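Local coordinates for protein alkane monooxygenase (Geobacillus thermodenitrificans, PDB 3B9O) that binds flavin mononucleotide and belongs to the luciferase-like monooxygenases, flavoproteins built on a TIM barrel, at residues A[5-11]-A[373-379]; A[10-14]-A[38-42]; A[52-58]-A[98-104]; A[123-129]-A[215-220]. All coordinates share one frame; numbering follows the deposited sequence.

Interaction 1: residues A[5-11]-A[373-379]; sequences IHINAFE and DGFNLVQ
Asn8 and Asn376 sit in register on neighbouring parallel strands, and Asn8 ND2 donates to Asn376 OD1 at 3.0 Å, the two amide planes turned 42° apart. Asn8 ND2 also bonds to Tyr225 OH, so this buried amide serves two partners. On either side of the pair the backbones are tightly joined: Asn8 N meets Phe375 O at 2.8 Å and Leu377 N meets Asn8 O at 2.7 Å, both bonds nearly straight. Towards the start, a CB on Gly374 would run into His6 O, so with glycine the carbonyl can lie against the bare CA, 2.9 Å away. These strands, 6-12 and 374-378, are the first and last of the TIM barrel, and their pairing closes it. Ile7 and Leu377 face outward onto Phe389 of helix 384-399, where aliphatic chains suit the dry layer, and Ile5 CG2 reaches the edge of the Phe375 ring at 3.6 Å. Phe10 CD2 touches Val378 CG2 at 4.0 Å, and Phe10 N keeps its direct bond to Leu377 O. Only beyond it is the contact looser: a water stands between the strands, giving to Phe10 O at 2.7 Å and accepting from Gln379 N, where Gln379 is partly exposed.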
# COMPACT_ATOMS: atom_id res chain seq x y z
N ILE A 5 7.44 -11.05 -11.90
CA ILE A 5 7.44 -9.81 -11.11
C ILE A 5 6.00 -9.40 -10.81
O ILE A 5 5.20 -9.26 -11.74
CB ILE A 5 8.18 -8.69 -11.86
CG1 ILE A 5 9.63 -9.13 -12.21
CG2 ILE A 5 8.13 -7.35 -11.08
CD1 ILE A 5 10.38 -8.14 -13.12
N HIS A 6 5.69 -9.25 -9.53
CA HIS A 6 4.38 -8.72 -9.12
C HIS A 6 4.33 -7.19 -9.35
O HIS A 6 5.24 -6.46 -8.98
CB HIS A 6 4.05 -9.10 -7.66
CG HIS A 6 3.99 -10.58 -7.41
ND1 HIS A 6 2.86 -11.33 -7.63
CD2 HIS A 6 4.91 -11.43 -6.90
CE1 HIS A 6 3.10 -12.59 -7.31
NE2 HIS A 6 4.34 -12.68 -6.87
N ILE A 7 3.27 -6.69 -9.97
CA ILE A 7 3.16 -5.26 -10.18
C ILE A 7 1.84 -4.73 -9.65
O ILE A 7 0.76 -5.20 -10.05
CB ILE A 7 3.39 -4.86 -11.65
CG1 ILE A 7 4.87 -5.16 -12.06
CG2 ILE A 7 3.13 -3.37 -11.87
CD1 ILE A 7 5.11 -5.19 -13.51
N ASN A 8 1.93 -3.74 -8.76
CA ASN A 8 0.78 -2.99 -8.26
C ASN A 8 0.75 -1.56 -8.81
O ASN A 8 1.81 -0.94 -8.99
CB ASN A 8 0.83 -2.87 -6.74
CG ASN A 8 0.82 -4.20 -6.04
OD1 ASN A 8 0.34 -5.21 -6.58
ND2 ASN A 8 1.34 -4.21 -4.82
N ALA A 9 -0.45 -1.04 -9.02
CA ALA A 9 -0.68 0.33 -9.43
C ALA A 9 -0.79 1.17 -8.18
O ALA A 9 -1.64 0.90 -7.33
CB ALA A 9 -1.95 0.39 -10.24
N PHE A 10 0.08 2.15 -8.02
CA PHE A 10 0.09 2.99 -6.82
C PHE A 10 -0.84 4.19 -6.99
O PHE A 10 -0.70 5.02 -7.92
CB PHE A 10 1.51 3.47 -6.50
CG PHE A 10 1.69 3.99 -5.12
CD1 PHE A 10 1.12 3.35 -4.02
CD2 PHE A 10 2.48 5.12 -4.90
CE1 PHE A 10 1.31 3.84 -2.73
CE2 PHE A 10 2.70 5.60 -3.59
CZ PHE A 10 2.13 4.96 -2.53
N GLU A 11 -1.78 4.30 -6.06
CA GLU A 11 -2.86 5.29 -6.23
C GLU A 11 -3.28 5.87 -4.87
O GLU A 11 -2.87 5.38 -3.83
CB GLU A 11 -4.03 4.58 -6.96
CG GLU A 11 -5.18 5.39 -7.49
CD GLU A 11 -4.79 6.68 -8.28
OE1 GLU A 11 -4.45 7.67 -7.64
OE2 GLU A 11 -4.91 6.71 -9.50
N ASP A 373 10.53 -8.69 -4.98
CA ASP A 373 9.54 -9.58 -5.59
C ASP A 373 8.58 -8.84 -6.49
O ASP A 373 7.93 -9.45 -7.32
CB ASP A 373 8.74 -10.30 -4.50
CG ASP A 373 9.61 -11.20 -3.65
OD1 ASP A 373 9.78 -10.91 -2.45
OD2 ASP A 373 10.15 -12.17 -4.20
N GLY A 374 8.45 -7.54 -6.32
CA GLY A 374 7.48 -6.77 -7.10
C GLY A 374 7.69 -5.27 -6.93
O GLY A 374 8.57 -4.83 -6.20
N PHE A 375 6.84 -4.51 -7.60
CA PHE A 375 6.91 -3.07 -7.59
C PHE A 375 5.54 -2.44 -7.36
O PHE A 375 4.51 -2.94 -7.87
CB PHE A 375 7.48 -2.53 -8.93
CG PHE A 375 8.90 -2.95 -9.20
CD1 PHE A 375 9.16 -4.16 -9.83
CD2 PHE A 375 9.96 -2.16 -8.78
CE1 PHE A 375 10.47 -4.58 -10.10
CE2 PHE A 375 11.28 -2.54 -9.07
CZ PHE A 375 11.52 -3.77 -9.71
N ASN A 376 5.54 -1.32 -6.67
CA ASN A 376 4.39 -0.41 -6.72
C ASN A 376 4.72 0.65 -7.75
O ASN A 376 5.70 1.40 -7.58
CB ASN A 376 4.12 0.27 -5.39
CG ASN A 376 3.34 -0.58 -4.44
OD1 ASN A 376 2.87 -1.67 -4.76
ND2 ASN A 376 3.18 -0.06 -3.21
N LEU A 377 3.94 0.69 -8.83
CA LEU A 377 4.15 1.66 -9.89
C LEU A 377 3.53 3.05 -9.53
O LEU A 377 2.30 3.22 -9.45
CB LEU A 377 3.66 1.13 -11.25
CG LEU A 377 3.77 2.03 -12.49
CD1 LEU A 377 5.21 2.45 -12.79
CD2 LEU A 377 3.18 1.32 -13.69
N VAL A 378 4.44 4.01 -9.37
CA VAL A 378 4.13 5.37 -9.00
C VAL A 378 3.79 6.16 -10.28
O VAL A 378 4.46 6.00 -11.32
CB VAL A 378 5.37 6.04 -8.28
CG1 VAL A 378 5.04 7.49 -7.85
CG2 VAL A 378 5.82 5.19 -7.06
N GLN A 379 2.76 7.01 -10.18
CA GLN A 379 2.30 7.80 -11.33
C GLN A 379 2.88 9.22 -11.38
O GLN A 379 2.97 9.88 -10.36
CB GLN A 379 0.78 7.91 -11.30
CG GLN A 379 0.04 6.56 -11.32
CD GLN A 379 -1.46 6.76 -11.18
OE1 GLN A 379 -2.02 6.56 -10.11
NE2 GLN A 379 -2.10 7.19 -12.25
O HOH W 1 1.12 6.95 -7.67

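Interaction 2: residues A[10-14]-A[38-42]; sequences FEMNC and YWTEL
Glu11 OE2 accepts from Tyr38 OH at 2.9 Å, on the syn side of the carboxylate but 28° out of its plane. The other oxygen, OE1, takes Met12 N on its anti lone pair at 2.9 Å and forms a salt bridge with Arg30, so a buried acid is fixed through both oxygens and probably keeps its negative charge. CG lies anti to the backbone N (chi1 -169°) and the chain then bends at chi2, which brings the carboxylate back beside its own strand and leaves CG against the edge of the Trp39 ring, 3.3 Å from CZ3. Met12 O meets the same ring in its plane, 3.7 Å from CH2. One face of the indole is covered by Tyr38 CD2, while the broad ring system spans from helix to strand and packs on Leu56 and Met92, its NE1 satisfied by Tyr33 O. Leu42 adds a methyl, CD2 standing 3.6 Å from Glu11 OE2. The helix segment 38-42 runs nearly antiparallel to the strand segment 10-12, at 168°, with axes 12.2 Å apart. Strand 6-12 and the helix that returns along its outside form the first beta-alpha unit of a TIM barrel.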
# COMPACT_ATOMS: atom_id res chain seq x y z
N PHE A 10 0.08 2.15 -8.02
CA PHE A 10 0.09 2.99 -6.82
C PHE A 10 -0.84 4.19 -6.99
O PHE A 10 -0.70 5.02 -7.92
CB PHE A 10 1.51 3.47 -6.50
CG PHE A 10 1.69 3.99 -5.12
CD1 PHE A 10 1.12 3.35 -4.02
CD2 PHE A 10 2.48 5.12 -4.90
CE1 PHE A 10 1.31 3.84 -2.73
CE2 PHE A 10 2.70 5.60 -3.59
CZ PHE A 10 2.13 4.96 -2.53
N GLU A 11 -1.78 4.30 -6.06
CA GLU A 11 -2.86 5.29 -6.23
C GLU A 11 -3.28 5.87 -4.87
O GLU A 11 -2.87 5.38 -3.83
CB GLU A 11 -4.03 4.58 -6.96
CG GLU A 11 -5.18 5.39 -7.49
CD GLU A 11 -4.79 6.68 -8.28
OE1 GLU A 11 -4.45 7.67 -7.64
OE2 GLU A 11 -4.91 6.71 -9.50
N MET A 12 -4.08 6.93 -4.91
CA MET A 12 -4.67 7.50 -3.71
C MET A 12 -5.92 8.26 -4.13
O MET A 12 -5.93 8.92 -5.18
CB MET A 12 -3.69 8.47 -2.98
CG MET A 12 -4.17 8.92 -1.58
SD MET A 12 -2.84 9.73 -0.66
CE MET A 12 -3.79 10.60 0.57
N ASN A 13 -6.95 8.19 -3.27
CA ASN A 13 -8.24 8.82 -3.53
C ASN A 13 -8.15 10.35 -3.22
O ASN A 13 -8.77 10.85 -2.27
CB ASN A 13 -9.31 8.15 -2.65
CG ASN A 13 -10.71 8.42 -3.13
OD1 ASN A 13 -11.68 7.86 -2.58
ND2 ASN A 13 -10.85 9.23 -4.19
N CYS A 14 -7.37 11.06 -4.03
CA CYS A 14 -7.16 12.50 -3.84
C CYS A 14 -6.65 13.07 -5.14
O CYS A 14 -6.53 12.35 -6.12
CB CYS A 14 -6.17 12.80 -2.70
SG CYS A 14 -4.43 12.22 -2.98
N TYR A 38 -14.00 7.19 -13.09
CA TYR A 38 -12.53 7.18 -13.13
C TYR A 38 -12.02 5.85 -12.53
O TYR A 38 -11.22 5.13 -13.15
CB TYR A 38 -11.91 8.39 -12.38
CG TYR A 38 -10.40 8.22 -12.21
CD1 TYR A 38 -9.52 8.51 -13.27
CD2 TYR A 38 -9.86 7.70 -11.04
CE1 TYR A 38 -8.16 8.31 -13.15
CE2 TYR A 38 -8.49 7.49 -10.91
CZ TYR A 38 -7.66 7.81 -11.96
OH TYR A 38 -6.32 7.60 -11.82
N TRP A 39 -12.51 5.52 -11.33
CA TRP A 39 -12.07 4.33 -10.58
C TRP A 39 -12.39 3.02 -11.29
O TRP A 39 -11.52 2.16 -11.39
CB TRP A 39 -12.64 4.39 -9.16
CG TRP A 39 -12.09 5.64 -8.48
CD1 TRP A 39 -12.74 6.84 -8.29
CD2 TRP A 39 -10.76 5.82 -8.01
NE1 TRP A 39 -11.89 7.75 -7.67
CE2 TRP A 39 -10.67 7.14 -7.48
CE3 TRP A 39 -9.64 4.94 -7.91
CZ2 TRP A 39 -9.49 7.64 -6.89
CZ3 TRP A 39 -8.46 5.42 -7.34
CH2 TRP A 39 -8.38 6.77 -6.84
N THR A 40 -13.60 2.88 -11.81
CA THR A 40 -13.97 1.65 -12.53
C THR A 40 -13.16 1.53 -13.84
O THR A 40 -12.67 0.44 -14.18
CB THR A 40 -15.49 1.56 -12.82
OG1 THR A 40 -15.94 2.71 -13.58
CG2 THR A 40 -16.27 1.44 -11.50
N GLU A 41 -13.01 2.63 -14.57
CA GLU A 41 -12.19 2.62 -15.81
C GLU A 41 -10.74 2.26 -15.47
O GLU A 41 -10.11 1.46 -16.15
CB GLU A 41 -12.24 3.99 -16.46
CG GLU A 41 -13.56 4.28 -17.26
CD GLU A 41 -13.79 5.79 -17.48
OE1 GLU A 41 -12.82 6.57 -17.40
OE2 GLU A 41 -14.96 6.18 -17.70
N LEU A 42 -10.19 2.88 -14.42
CA LEU A 42 -8.85 2.48 -13.92
C LEU A 42 -8.72 0.95 -13.65
O LEU A 42 -7.79 0.28 -14.15
CB LEU A 42 -8.44 3.31 -12.70
CG LEU A 42 -7.08 3.01 -12.06
CD1 LEU A 42 -5.90 3.10 -13.11
CD2 LEU A 42 -6.79 3.89 -10.81

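Interaction 3: residues A[52-58]-A[98-104]; sequences DALFLAD and HLAFAVT. With FMN (flavin mononucleotide), chain C.
Leu54 and Phe101 meet at the apolar centre, Leu54 CB lying 3.9 Å from Phe101 CD2. Further along the same face of the sheet Leu56 CD1 approaches Val103 CG1 at 4.2 Å. Met92 and Ile89 of helix 89-94 cover these four side chains, and branched and aromatic groups suit that layer between sheet and helix. The opposite face looks into the barrel, and there the small Ala102 leaves room for the ring of Phe55, which meets the rings of Tyr225 and Phe245 edge to face. Between the faces the two strands run parallel, joined by alternating backbone bonds; Leu56 N to Ala102 O is 2.8 Å long and almost perfectly straight.

The polar edge begins at Leu56 O, which accepts from both Thr104 N, at 2.9 Å, and Thr104 OG1, at 2.8 Å. A chi1 of -64° sets OG1 beside its own backbone N, where both can converge on one carbonyl. Asn133 ND2 bonds to the same hydroxyl. Beyond it lies flavin mononucleotide: its N3 donates to Asp58 O at 2.8 Å, Asp58 N gives a weak bond to O4 at 3.4 Å, and Ala57 CB comes within 3.1 Å of that oxygen. Water joins Asp58 OD2 to Thr104 O. Because the flavin edge offers one donor and one acceptor and the main chain of Asp58 answers with the reverse pair, this end of the ring is probably recognised largely through that main chain, chiefly by the N3 bond, while Thr104 ties its strand end to Leu56 O and lays CG2 against the flavin.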
# COMPACT_ATOMS: atom_id res chain seq x y z
N ASP A 52 -1.23 -7.19 -10.67
CA ASP A 52 -1.69 -7.86 -9.44
C ASP A 52 -2.80 -7.08 -8.72
O ASP A 52 -3.84 -7.64 -8.34
CB ASP A 52 -0.58 -7.99 -8.41
CG ASP A 52 0.46 -9.06 -8.75
OD1 ASP A 52 0.88 -9.12 -9.92
OD2 ASP A 52 0.92 -9.76 -7.83
N ALA A 53 -2.54 -5.80 -8.47
CA ALA A 53 -3.43 -5.04 -7.58
C ALA A 53 -3.39 -3.54 -7.82
O ALA A 53 -2.44 -2.99 -8.45
CB ALA A 53 -3.12 -5.37 -6.09
N LEU A 54 -4.43 -2.88 -7.31
CA LEU A 54 -4.46 -1.45 -7.13
C LEU A 54 -4.11 -1.21 -5.67
O LEU A 54 -4.82 -1.73 -4.80
CB LEU A 54 -5.89 -0.96 -7.37
CG LEU A 54 -6.19 0.50 -7.72
CD1 LEU A 54 -7.29 1.10 -6.96
CD2 LEU A 54 -5.03 1.46 -8.05
N PHE A 55 -3.06 -0.43 -5.41
CA PHE A 55 -2.58 -0.19 -4.04
C PHE A 55 -2.94 1.25 -3.69
O PHE A 55 -2.42 2.20 -4.29
CB PHE A 55 -1.05 -0.45 -3.94
CG PHE A 55 -0.47 -0.35 -2.54
CD1 PHE A 55 0.16 -1.45 -1.96
CD2 PHE A 55 -0.52 0.83 -1.81
CE1 PHE A 55 0.73 -1.37 -0.66
CE2 PHE A 55 0.03 0.91 -0.48
CZ PHE A 55 0.66 -0.18 0.08
N LEU A 56 -3.86 1.41 -2.75
CA LEU A 56 -4.34 2.75 -2.38
C LEU A 56 -3.68 3.22 -1.08
O LEU A 56 -3.84 2.59 -0.02
CB LEU A 56 -5.87 2.75 -2.24
CG LEU A 56 -6.61 2.65 -3.57
CD1 LEU A 56 -7.95 1.92 -3.33
CD2 LEU A 56 -6.76 4.03 -4.15
N ALA A 57 -2.91 4.28 -1.19
CA ALA A 57 -2.42 5.03 -0.02
C ALA A 57 -3.60 5.77 0.64
O ALA A 57 -4.72 5.86 0.08
CB ALA A 57 -1.33 6.03 -0.44
N ASP A 58 -3.36 6.28 1.84
CA ASP A 58 -4.35 7.10 2.53
C ASP A 58 -3.72 7.91 3.63
O ASP A 58 -2.69 7.51 4.20
CB ASP A 58 -5.44 6.25 3.19
CG ASP A 58 -6.65 7.07 3.59
OD1 ASP A 58 -7.00 8.07 2.87
OD2 ASP A 58 -7.27 6.71 4.62
N HIS A 98 -10.04 -10.54 -11.47
CA HIS A 98 -8.81 -10.98 -10.81
C HIS A 98 -8.06 -9.88 -10.09
O HIS A 98 -7.37 -10.17 -9.12
CB HIS A 98 -7.85 -11.51 -11.86
CG HIS A 98 -8.34 -12.73 -12.55
ND1 HIS A 98 -8.46 -13.93 -11.89
CD2 HIS A 98 -8.71 -12.95 -13.84
CE1 HIS A 98 -8.92 -14.84 -12.74
NE2 HIS A 98 -9.05 -14.28 -13.93
N LEU A 99 -8.15 -8.65 -10.59
CA LEU A 99 -7.47 -7.52 -9.96
C LEU A 99 -7.78 -7.47 -8.45
O LEU A 99 -8.96 -7.56 -8.04
CB LEU A 99 -7.85 -6.21 -10.65
CG LEU A 99 -7.09 -4.94 -10.16
CD1 LEU A 99 -5.59 -4.88 -10.66
CD2 LEU A 99 -7.83 -3.68 -10.61
N ALA A 100 -6.74 -7.38 -7.63
CA ALA A 100 -6.88 -7.28 -6.17
C ALA A 100 -6.76 -5.80 -5.70
O ALA A 100 -6.40 -4.92 -6.48
CB ALA A 100 -5.84 -8.15 -5.45
N PHE A 101 -7.03 -5.54 -4.42
CA PHE A 101 -7.11 -4.15 -3.93
C PHE A 101 -6.44 -4.12 -2.57
O PHE A 101 -6.85 -4.86 -1.67
CB PHE A 101 -8.58 -3.70 -3.82
CG PHE A 101 -9.30 -3.75 -5.14
CD1 PHE A 101 -10.01 -4.89 -5.51
CD2 PHE A 101 -9.16 -2.73 -6.06
CE1 PHE A 101 -10.62 -4.96 -6.76
CE2 PHE A 101 -9.78 -2.80 -7.30
CZ PHE A 101 -10.48 -3.91 -7.65
N ALA A 102 -5.39 -3.30 -2.45
CA ALA A 102 -4.74 -3.15 -1.15
C ALA A 102 -5.12 -1.75 -0.69
O ALA A 102 -4.90 -0.81 -1.41
CB ALA A 102 -3.24 -3.30 -1.27
N VAL A 103 -5.69 -1.64 0.50
CA VAL A 103 -6.17 -0.40 1.07
C VAL A 103 -5.36 -0.09 2.31
O VAL A 103 -5.20 -0.93 3.22
CB VAL A 103 -7.71 -0.38 1.39
CG1 VAL A 103 -8.55 -0.43 0.11
CG2 VAL A 103 -8.15 -1.50 2.39
N THR A 104 -4.82 1.12 2.32
CA THR A 104 -4.11 1.65 3.49
C THR A 104 -5.16 2.08 4.50
O THR A 104 -6.16 2.71 4.14
CB THR A 104 -3.19 2.86 3.13
OG1 THR A 104 -2.15 2.42 2.25
CG2 THR A 104 -2.55 3.54 4.39
N1 FMN C . 1.84 6.46 5.77
C2 FMN C . 0.52 6.76 5.64
O2 FMN C . -0.06 7.31 6.62
N3 FMN C . -0.10 6.46 4.45
C4 FMN C . 0.57 5.85 3.42
O4 FMN C . -0.03 5.57 2.36
C4A FMN C . 1.93 5.54 3.56
N5 FMN C . 2.65 4.93 2.57
C5A FMN C . 3.99 4.66 2.76
C6 FMN C . 4.77 4.05 1.76
C7 FMN C . 6.13 3.77 1.99
C7M FMN C . 6.99 3.12 0.92
C8 FMN C . 6.71 4.09 3.20
C8M FMN C . 8.18 3.81 3.45
C9 FMN C . 5.95 4.71 4.20
C9A FMN C . 4.59 5.00 3.99
N10 FMN C . 3.85 5.59 4.97
C10 FMN C . 2.55 5.87 4.77
C1' FMN C . 4.44 5.96 6.27
C2' FMN C . 4.13 4.86 7.31
O2' FMN C . 3.31 3.84 6.73
C3' FMN C . 3.44 5.34 8.60
O3' FMN C . 2.33 6.23 8.35
C4' FMN C . 4.44 5.87 9.65
O4' FMN C . 4.08 7.17 10.13
C5' FMN C . 5.90 5.92 9.19
O5' FMN C . 6.45 4.66 9.56
P FMN C . 7.99 4.45 9.96
O1P FMN C . 8.33 5.67 10.80
O2P FMN C . 7.95 3.14 10.69
O3P FMN C . 8.77 4.47 8.66
O HOH W 2 -4.52 -10.28 -8.74
O HOH W 3 -8.07 4.22 5.25

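Interaction 4: residues A[123-129]-A[215-220]; sequences DHLTKGR and EPSPQR
Asp123 enters the contact at its CB, 3.4 Å from Ser217 OG, and its chain carries on toward the loop with CG anti to the backbone N (chi1 -163°). Of the two oxygens at the tip, OD1 rests near Gln219 CB. OD2 does most of the gripping: Gln219 N donates to its syn lone pair at 2.8 Å and 142°, and Arg220 N adds a weak bond at 3.2 Å. Ser217 OG also donates to OD2, although the modelled 2.4 Å is very short and its exact length doubtful. A carboxylate suits this place because two backbone N-H groups and one hydroxyl converge on a single oxygen.

This grip lies at the C-terminal end of helix 112-125, one of the helices around the TIM barrel, and holds the loop that leads into strand 223-227. The helix ends in a Schellman motif: Lys127 takes a positive phi, Gly128 N returns to Asp123 O at 2.8 Å, and Lys127 N bonds to His124 O, which Lys127 NZ reaches from the other face of the carbonyl. Gly128, also at positive phi, packs its CA 3.9 Å from Pro218 CB; a CB there would press on that carbon and on the preceding carbonyl O.

His124 holds the loop a little earlier. Its NE2 donates to Glu215 O at 3.0 Å from above the carbonyl plane, Pro216 O lies at the ring edge near CE1, and Ser217 CB sits over the face in a CH-pi contact, 3.5 Å from the His124 ring centroid and 13° off the normal. The Glu215 carboxylate itself turns to Arg183, and Arg220 pairs with Asp178.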
# COMPACT_ATOMS: atom_id res chain seq x y z
N ASP A 123 -13.73 -8.75 1.84
CA ASP A 123 -13.24 -10.08 1.49
C ASP A 123 -14.33 -10.96 0.85
O ASP A 123 -14.05 -11.72 -0.08
CB ASP A 123 -12.60 -10.80 2.70
CG ASP A 123 -11.71 -11.98 2.26
OD1 ASP A 123 -10.92 -11.74 1.35
OD2 ASP A 123 -11.76 -13.09 2.85
N HIS A 124 -15.56 -10.89 1.38
CA HIS A 124 -16.73 -11.51 0.74
C HIS A 124 -17.05 -10.86 -0.62
O HIS A 124 -17.13 -11.57 -1.66
CB HIS A 124 -17.99 -11.39 1.63
CG HIS A 124 -18.00 -12.34 2.79
ND1 HIS A 124 -17.98 -13.71 2.63
CD2 HIS A 124 -18.04 -12.11 4.13
CE1 HIS A 124 -17.98 -14.29 3.82
NE2 HIS A 124 -17.99 -13.35 4.75
N LEU A 125 -17.26 -9.54 -0.62
CA LEU A 125 -17.78 -8.86 -1.85
C LEU A 125 -16.77 -9.05 -3.03
O LEU A 125 -17.18 -9.36 -4.16
CB LEU A 125 -18.03 -7.38 -1.57
CG LEU A 125 -19.17 -7.10 -0.57
CD1 LEU A 125 -19.25 -5.56 -0.36
CD2 LEU A 125 -20.47 -7.78 -1.06
N THR A 126 -15.47 -8.96 -2.72
CA THR A 126 -14.39 -9.12 -3.72
C THR A 126 -14.00 -10.57 -3.99
O THR A 126 -13.15 -10.82 -4.87
CB THR A 126 -13.08 -8.37 -3.33
OG1 THR A 126 -12.47 -9.06 -2.22
CG2 THR A 126 -13.38 -6.93 -2.97
N LYS A 127 -14.61 -11.51 -3.26
CA LYS A 127 -14.29 -12.92 -3.39
C LYS A 127 -12.78 -13.18 -3.16
O LYS A 127 -12.09 -13.85 -3.94
CB LYS A 127 -14.85 -13.49 -4.71
CG LYS A 127 -16.40 -13.63 -4.72
CD LYS A 127 -16.85 -14.65 -3.64
CE LYS A 127 -18.41 -14.69 -3.47
NZ LYS A 127 -18.89 -13.51 -2.69
N GLY A 128 -12.26 -12.55 -2.11
CA GLY A 128 -10.90 -12.87 -1.69
C GLY A 128 -9.83 -12.08 -2.41
O GLY A 128 -8.74 -12.61 -2.70
N ARG A 129 -10.11 -10.80 -2.70
CA ARG A 129 -9.20 -9.98 -3.51
C ARG A 129 -8.88 -8.70 -2.74
O ARG A 129 -8.57 -7.68 -3.33
CB ARG A 129 -9.80 -9.66 -4.88
CG ARG A 129 -9.88 -10.88 -5.87
CD ARG A 129 -10.39 -10.42 -7.18
NE ARG A 129 -11.78 -9.97 -7.14
CZ ARG A 129 -12.30 -9.07 -7.99
NH1 ARG A 129 -11.54 -8.43 -8.89
NH2 ARG A 129 -13.59 -8.79 -7.92
N GLU A 215 -19.33 -14.07 8.93
CA GLU A 215 -19.02 -15.47 8.71
C GLU A 215 -17.69 -15.56 7.97
O GLU A 215 -17.28 -14.56 7.36
CB GLU A 215 -20.12 -16.16 7.93
CG GLU A 215 -20.20 -15.78 6.40
CD GLU A 215 -21.38 -16.48 5.74
OE1 GLU A 215 -21.15 -17.63 5.30
OE2 GLU A 215 -22.51 -15.91 5.69
N PRO A 216 -17.01 -16.74 8.06
CA PRO A 216 -15.73 -16.93 7.32
C PRO A 216 -15.81 -16.56 5.81
O PRO A 216 -16.75 -16.97 5.09
CB PRO A 216 -15.39 -18.41 7.53
CG PRO A 216 -16.05 -18.77 8.85
CD PRO A 216 -17.34 -17.92 8.89
N SER A 217 -14.83 -15.76 5.38
CA SER A 217 -14.77 -15.27 4.01
C SER A 217 -13.60 -16.01 3.34
O SER A 217 -12.87 -16.74 4.09
CB SER A 217 -14.58 -13.76 4.04
OG SER A 217 -13.32 -13.46 4.65
N PRO A 218 -13.41 -15.89 1.99
CA PRO A 218 -12.40 -16.71 1.29
C PRO A 218 -10.98 -16.69 1.86
O PRO A 218 -10.39 -17.73 2.05
CB PRO A 218 -12.46 -16.16 -0.16
CG PRO A 218 -13.90 -15.78 -0.29
CD PRO A 218 -14.13 -15.03 1.01
N GLN A 219 -10.46 -15.51 2.16
CA GLN A 219 -9.12 -15.35 2.74
C GLN A 219 -9.10 -15.34 4.26
O GLN A 219 -8.01 -15.49 4.85
CB GLN A 219 -8.52 -14.05 2.26
CG GLN A 219 -8.23 -14.03 0.77
CD GLN A 219 -7.48 -12.79 0.32
OE1 GLN A 219 -7.97 -11.67 0.46
NE2 GLN A 219 -6.35 -12.99 -0.27
N ARG A 220 -10.27 -15.07 4.85
CA ARG A 220 -10.47 -14.72 6.27
C ARG A 220 -9.74 -13.44 6.66
O ARG A 220 -10.39 -12.42 6.83
CB ARG A 220 -10.17 -15.89 7.24
CG ARG A 220 -11.19 -17.08 7.23
CD ARG A 220 -10.66 -18.03 8.33
NE ARG A 220 -11.52 -19.15 8.70
CZ ARG A 220 -12.40 -19.11 9.70
NH1 ARG A 220 -12.57 -18.00 10.40
NH2 ARG A 220 -13.11 -20.20 10.00

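Interactions 1 and 3 belong to the same parallel barrel sheet, their centres 10 Å apart: strand 6-12, shared by interactions 1 and 2, lies between strands 374-378 and 53-57, and strand 100-106 follows. Interaction 2 adds helix 36-48 on the outside, about 14 Å from interaction 1 and 10 Å from interaction 3 between centres. Along the chain interactions 3 and 4 are nested within the long loop that interaction 1 closes, whereas interaction 2 closes before interaction 3 opens. The centre of interaction 4 is about 15 Å from that of interaction 3, which it touches through Arg129. Interactions 1 to 3 are thus neighbours in and around one barrel wall, with the flavin at its strand ends, while interaction 4 lies at the periphery.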